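Local coordinates for phosphatidylinositol transfer protein SFH5 (Saccharomyces cerevisiae, PDB 6W32) that binds heme b and phosphatidylinositol, transfers phosphatidylinositol between membranes, and regulates phosphatidylinositol 4,5-bisphosphate homeostasis at the plasma membrane, at residues T180-Y185 and Y220-P225; Y106-N111 and V151-R156. All coordinates share one frame; numbering follows the deposited sequence.

Interaction 1: T180-Y185 and Y220-P225. With HEM (protoporphyrin IX containing Fe), chain D.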
# COMPACT_ATOMS: atom_id res chain seq x y z
N THR A 180 6.60 -4.29 -1.63
CA THR A 180 7.75 -3.47 -1.97
C THR A 180 7.32 -2.50 -3.06
O THR A 180 6.36 -2.77 -3.80
CB THR A 180 8.92 -4.36 -2.37
OG1 THR A 180 9.33 -5.12 -1.22
CG2 THR A 180 10.10 -3.55 -2.89
N GLN A 181 7.99 -1.35 -3.12
CA GLN A 181 7.55 -0.29 -4.01
C GLN A 181 8.77 0.33 -4.66
O GLN A 181 9.79 0.50 -4.00
CB GLN A 181 6.74 0.77 -3.25
CG GLN A 181 5.41 0.23 -2.74
CD GLN A 181 4.70 1.15 -1.78
OE1 GLN A 181 4.03 0.70 -0.84
NE2 GLN A 181 4.83 2.45 -2.00
N VAL A 182 8.69 0.65 -5.95
CA VAL A 182 9.75 1.38 -6.62
C VAL A 182 9.17 2.65 -7.21
O VAL A 182 8.10 2.62 -7.83
CB VAL A 182 10.46 0.56 -7.73
CG1 VAL A 182 11.34 1.47 -8.61
CG2 VAL A 182 11.31 -0.47 -7.13
N HIS A 183 9.89 3.76 -7.04
CA HIS A 183 9.70 4.95 -7.85
C HIS A 183 10.85 5.04 -8.84
O HIS A 183 12.01 4.75 -8.50
CB HIS A 183 9.67 6.21 -7.00
CG HIS A 183 8.43 6.34 -6.18
ND1 HIS A 183 8.12 7.47 -5.46
CD2 HIS A 183 7.42 5.46 -5.95
CE1 HIS A 183 6.97 7.30 -4.84
NE2 HIS A 183 6.53 6.08 -5.11
N ASP A 184 10.49 5.28 -10.09
CA ASP A 184 11.46 5.61 -11.10
C ASP A 184 11.27 7.08 -11.35
O ASP A 184 10.22 7.53 -11.82
CB ASP A 184 11.21 4.82 -12.38
CG ASP A 184 12.22 5.13 -13.47
OD1 ASP A 184 13.11 5.97 -13.23
OD2 ASP A 184 12.11 4.55 -14.57
N TYR A 185 12.30 7.84 -11.03
CA TYR A 185 12.33 9.25 -11.33
C TYR A 185 13.23 9.58 -12.51
O TYR A 185 13.71 10.72 -12.61
CB TYR A 185 12.79 10.00 -10.09
CG TYR A 185 11.82 9.88 -8.95
CD1 TYR A 185 10.56 10.43 -9.05
CD2 TYR A 185 12.17 9.25 -7.77
CE1 TYR A 185 9.65 10.33 -8.02
CE2 TYR A 185 11.28 9.17 -6.73
CZ TYR A 185 10.01 9.72 -6.86
OH TYR A 185 9.08 9.64 -5.85
N TYR A 220 12.26 1.58 -3.00
CA TYR A 220 13.45 1.98 -3.74
C TYR A 220 13.12 3.17 -4.61
O TYR A 220 12.07 3.20 -5.27
CB TYR A 220 14.00 0.83 -4.62
CG TYR A 220 14.32 -0.40 -3.83
CD1 TYR A 220 13.37 -1.39 -3.67
CD2 TYR A 220 15.54 -0.54 -3.17
CE1 TYR A 220 13.61 -2.50 -2.90
CE2 TYR A 220 15.81 -1.68 -2.41
CZ TYR A 220 14.81 -2.64 -2.28
OH TYR A 220 15.00 -3.78 -1.54
N PHE A 221 14.02 4.15 -4.63
CA PHE A 221 13.85 5.39 -5.37
C PHE A 221 15.00 5.43 -6.36
O PHE A 221 16.11 5.79 -5.97
CB PHE A 221 13.89 6.59 -4.44
CG PHE A 221 12.85 6.56 -3.38
CD1 PHE A 221 11.68 7.28 -3.53
CD2 PHE A 221 13.03 5.81 -2.23
CE1 PHE A 221 10.70 7.29 -2.54
CE2 PHE A 221 12.06 5.80 -1.24
CZ PHE A 221 10.87 6.55 -1.40
N VAL A 222 14.77 5.07 -7.62
CA VAL A 222 15.88 4.84 -8.53
C VAL A 222 15.95 5.92 -9.61
O VAL A 222 14.97 6.58 -9.93
CB VAL A 222 15.82 3.43 -9.16
CG1 VAL A 222 15.46 2.41 -8.09
CG2 VAL A 222 14.82 3.40 -10.29
N ASN A 223 17.14 6.10 -10.14
CA ASN A 223 17.43 7.05 -11.21
C ASN A 223 17.25 8.49 -10.74
O ASN A 223 16.69 9.32 -11.45
CB ASN A 223 16.60 6.73 -12.44
CG ASN A 223 17.14 5.54 -13.14
OD1 ASN A 223 18.37 5.39 -13.24
ND2 ASN A 223 16.28 4.65 -13.58
N VAL A 224 17.81 8.77 -9.57
CA VAL A 224 17.73 10.03 -8.82
C VAL A 224 19.13 10.64 -8.78
O VAL A 224 19.99 10.17 -8.03
CB VAL A 224 17.22 9.79 -7.39
CG1 VAL A 224 16.82 11.09 -6.71
CG2 VAL A 224 16.10 8.78 -7.37
N PRO A 225 19.39 11.70 -9.53
CA PRO A 225 20.65 12.45 -9.35
C PRO A 225 20.92 12.89 -7.91
O PRO A 225 19.98 13.01 -7.13
CB PRO A 225 20.44 13.66 -10.27
CG PRO A 225 19.51 13.17 -11.34
CD PRO A 225 18.59 12.17 -10.67
CHA HEM D . 6.90 10.21 -2.20
CHB HEM D . 5.80 12.06 -6.48
CHC HEM D . 10.41 13.40 -7.05
CHD HEM D . 11.61 11.09 -2.94
C1A HEM D . 6.22 10.60 -3.32
C2A HEM D . 4.81 10.44 -3.48
C3A HEM D . 4.46 10.98 -4.66
C4A HEM D . 5.69 11.46 -5.27
CMA HEM D . 3.08 11.09 -5.36
CAA HEM D . 3.99 9.82 -2.33
CBA HEM D . 3.46 8.42 -2.49
CGA HEM D . 3.89 7.65 -3.69
O1A HEM D . 3.33 8.06 -4.76
O2A HEM D . 3.98 6.41 -3.42
C1B HEM D . 6.93 12.63 -6.99
C2B HEM D . 6.99 13.38 -8.21
C3B HEM D . 8.26 13.76 -8.38
C4B HEM D . 9.05 13.26 -7.26
CMB HEM D . 5.77 13.65 -9.11
CAB HEM D . 8.82 14.57 -9.57
CBB HEM D . 9.54 15.66 -9.40
C1C HEM D . 11.18 12.90 -6.02
C2C HEM D . 12.64 13.04 -5.80
C3C HEM D . 12.95 12.39 -4.65
C4C HEM D . 11.73 11.82 -4.11
CMC HEM D . 13.64 13.78 -6.72
CAC HEM D . 14.37 12.25 -4.02
CBC HEM D . 14.80 11.08 -3.51
C1D HEM D . 10.47 10.68 -2.32
C2D HEM D . 10.36 10.08 -1.01
C3D HEM D . 8.86 9.85 -0.80
C4D HEM D . 8.24 10.31 -1.99
CMD HEM D . 11.47 9.74 -0.01
CAD HEM D . 8.09 9.21 0.36
CBD HEM D . 7.61 7.84 -0.13
CGD HEM D . 6.95 7.12 1.02
O1D HEM D . 6.34 6.03 0.78
O2D HEM D . 6.81 7.78 2.10
NA HEM D . 6.73 11.24 -4.42
NB HEM D . 8.19 12.58 -6.43
NC HEM D . 10.72 12.18 -4.97
ND HEM D . 9.18 10.82 -2.86
FE HEM D . 8.73 11.61 -4.72
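Two neighbouring parallel strands of a beta-alpha-beta unit, 179-184 and 216-222, meet here in the sheet of the CRAL-TRIO fold, with His183, Tyr185 and Phe221 touching at the heme pocket. Helix 195-211 makes the crossover between them. The backbones pair Val182 with Tyr220, His183 with Phe221 and Asp184 with Val222. The ladder runs from Tyr220 N to Gln181 O and His183 N to Tyr220 O, through Val222 N to His183 O, and closes with Tyr185 N to Val222 O at 3.2 Å, just where the first strand ends.

The sheet has two unlike faces. On that of Val182, Tyr220 and Val222, the CG2 methyl of Val182 packs on CB of Tyr220 at 3.9 Å, while CG2 of Thr180 reaches the edge of the Tyr220 ring. Farther along, Asn223 ND2 gives a weak bond to Asp184 OD1, an oxygen that Lys186 N also engages, while OD1 of Asn223 accepts from Gly253 N.

On the other face, Phe221 turns its ring edge toward the face of His183, the centroids 5.4 Å apart and the planes at 74°. CD1 of Phe221 also lies 3.7 Å from CE2 of Tyr185, edge to edge, and Phe221 CE1 extends to the porphyrin near C2D. A chi1 of -65° sets CG of Tyr185 beside its backbone N, anti to the carbonyl carbon; from there the ring runs alongside that of Phe221, pointing the same way, with one face toward porphyrin carbons such as CHC. His183 ND1 faces the phenolic oxygen of Tyr185, in a modelled hydrogen bond too short to be taken literally, and NE2 makes a weak bond of 3.1 Å to heme propionate oxygen O2A. As proximal ligand, Tyr185 OH binds the heme iron at 2.3 Å.

Interaction 2: Y106-N111 and V151-R156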
# COMPACT_ATOMS: atom_id res chain seq x y z
N TYR A 106 -11.11 -0.72 -8.27
CA TYR A 106 -11.88 -1.67 -9.07
C TYR A 106 -13.09 -1.07 -9.81
O TYR A 106 -13.73 -1.79 -10.60
CB TYR A 106 -12.36 -2.82 -8.18
CG TYR A 106 -11.23 -3.54 -7.50
CD1 TYR A 106 -10.09 -3.91 -8.19
CD2 TYR A 106 -11.30 -3.83 -6.15
CE1 TYR A 106 -9.05 -4.58 -7.56
CE2 TYR A 106 -10.25 -4.47 -5.50
CZ TYR A 106 -9.14 -4.85 -6.21
OH TYR A 106 -8.13 -5.51 -5.56
N LYS A 107 -13.40 0.18 -9.58
CA LYS A 107 -14.57 0.79 -10.19
C LYS A 107 -14.30 2.12 -10.87
O LYS A 107 -14.85 2.37 -11.93
CB LYS A 107 -15.70 0.99 -9.13
CG LYS A 107 -16.44 -0.32 -8.78
CD LYS A 107 -17.44 -0.24 -7.57
CE LYS A 107 -18.58 0.78 -7.75
NZ LYS A 107 -18.23 2.19 -7.30
N GLU A 108 -13.45 2.97 -10.32
CA GLU A 108 -13.38 4.34 -10.81
C GLU A 108 -12.51 4.42 -12.06
O GLU A 108 -11.68 3.56 -12.33
CB GLU A 108 -12.86 5.28 -9.72
CG GLU A 108 -13.66 5.15 -8.40
CD GLU A 108 -13.14 6.04 -7.26
OE1 GLU A 108 -12.55 7.13 -7.53
OE2 GLU A 108 -13.37 5.67 -6.07
N VAL A 109 -12.74 5.44 -12.86
CA VAL A 109 -11.94 5.64 -14.05
C VAL A 109 -10.87 6.66 -13.72
O VAL A 109 -11.12 7.61 -12.98
CB VAL A 109 -12.79 6.07 -15.26
CG1 VAL A 109 -13.87 5.04 -15.52
CG2 VAL A 109 -13.41 7.44 -15.04
N HIS A 110 -9.67 6.45 -14.24
CA HIS A 110 -8.55 7.33 -13.92
C HIS A 110 -7.93 7.84 -15.19
O HIS A 110 -7.83 7.10 -16.17
CB HIS A 110 -7.50 6.63 -13.06
CG HIS A 110 -8.03 6.14 -11.76
ND1 HIS A 110 -8.42 6.99 -10.76
CD2 HIS A 110 -8.29 4.88 -11.33
CE1 HIS A 110 -8.88 6.28 -9.74
NE2 HIS A 110 -8.81 4.99 -10.06
N ASN A 111 -7.48 9.10 -15.15
CA ASN A 111 -6.80 9.71 -16.28
C ASN A 111 -5.83 8.71 -16.92
O ASN A 111 -5.14 7.97 -16.23
CB ASN A 111 -6.07 10.97 -15.82
CG ASN A 111 -5.40 11.72 -16.96
OD1 ASN A 111 -4.53 11.18 -17.63
ND2 ASN A 111 -5.81 12.98 -17.18
N VAL A 151 -5.57 17.51 -7.33
CA VAL A 151 -4.93 16.66 -6.34
C VAL A 151 -5.80 15.46 -6.02
O VAL A 151 -5.34 14.32 -6.02
CB VAL A 151 -4.60 17.47 -5.09
CG1 VAL A 151 -4.20 16.57 -3.94
CG2 VAL A 151 -3.52 18.49 -5.41
N ASP A 152 -7.08 15.70 -5.73
CA ASP A 152 -7.93 14.61 -5.26
C ASP A 152 -8.04 13.49 -6.29
O ASP A 152 -8.10 12.31 -5.92
CB ASP A 152 -9.30 15.13 -4.88
CG ASP A 152 -9.21 16.42 -4.10
OD1 ASP A 152 -9.82 17.44 -4.55
OD2 ASP A 152 -8.50 16.43 -3.06
N LYS A 153 -8.06 13.81 -7.58
CA LYS A 153 -8.21 12.68 -8.49
C LYS A 153 -6.91 11.89 -8.60
O LYS A 153 -6.96 10.66 -8.74
CB LYS A 153 -8.73 13.11 -9.86
CG LYS A 153 -10.22 12.65 -10.04
CD LYS A 153 -10.42 11.07 -9.98
CE LYS A 153 -11.88 10.64 -9.57
NZ LYS A 153 -12.29 9.22 -9.92
N PHE A 154 -5.76 12.54 -8.49
CA PHE A 154 -4.51 11.79 -8.38
C PHE A 154 -4.55 10.84 -7.19
O PHE A 154 -4.43 9.62 -7.36
CB PHE A 154 -3.33 12.75 -8.25
CG PHE A 154 -2.01 12.07 -8.33
CD1 PHE A 154 -1.32 12.00 -9.52
CD2 PHE A 154 -1.43 11.51 -7.20
CE1 PHE A 154 -0.08 11.38 -9.60
CE2 PHE A 154 -0.21 10.89 -7.26
CZ PHE A 154 0.47 10.82 -8.47
N VAL A 155 -4.73 11.38 -5.98
CA VAL A 155 -4.75 10.55 -4.78
C VAL A 155 -5.70 9.39 -4.94
O VAL A 155 -5.47 8.30 -4.41
CB VAL A 155 -5.11 11.38 -3.55
CG1 VAL A 155 -5.27 10.48 -2.35
CG2 VAL A 155 -4.04 12.38 -3.26
N ARG A 156 -6.78 9.58 -5.67
CA ARG A 156 -7.68 8.44 -5.86
C ARG A 156 -7.07 7.43 -6.81
O ARG A 156 -7.17 6.22 -6.59
CB ARG A 156 -9.04 8.92 -6.33
CG ARG A 156 -9.86 9.59 -5.28
CD ARG A 156 -11.38 9.46 -5.64
NE ARG A 156 -12.00 8.25 -5.10
CZ ARG A 156 -12.44 8.19 -3.85
NH1 ARG A 156 -12.99 7.07 -3.38
NH2 ARG A 156 -12.31 9.27 -3.06
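Glu108 and Arg156 cross at about a right angle as side chains, yet their charged ends are nearly coplanar, the carboxylate and guanidinium planes only 20° apart. Arg156 offers its side, NE and NH1, rather than its two terminal nitrogens. NE lies 2.7 Å from Glu108 OE1, which accepts through its syn lone pair while sitting somewhat tilted from the guanidinium plane. NH1 meets OE2 at 3.1 Å, again on a syn lone pair and close to that plane. A bend at chi3 (90°) turns Arg156 NE away from a straight chain, whereas Glu108 is extended beyond CG.

Lys153, one helical turn earlier, approaches the same carboxylate from another direction: its NZ reaches the anti lone pair of OE1 at 3.2 Å. Beside this cluster, His110 brings CE1 to within 3.6 Å of Arg156 O, while its NE2 is bonded to Cys104 O. Ser103 OG adds a bond to Glu108 OE2, and Phe99 forms a cation-pi contact with Arg156.

One carboxylate thus links the loop after helix 101-106 to the first turns of helix 151-166, and two cations converging on it would be expected to stabilise its ionised form.

Interactions 1 and 2 illustrate how one fold combines a buried ligand-binding contact with a charged surface one. Their centres are 22 Å apart and their nearest atoms about 8 Å, so they do not touch. Along the chain they come in series, with helix 151-166 leading on to strand 179-184. That helix is the common element: its first turns take part in interaction 2, Phe154 touches the heme, and Arg158 hydrogen-bonds the heme and packs on Gln181 of interaction 1. The salt bridges remain peripheral to the pocket, the Arg156 side chain lying about 12 Å from the heme, whereas interaction 1 supplies the iron ligand itself.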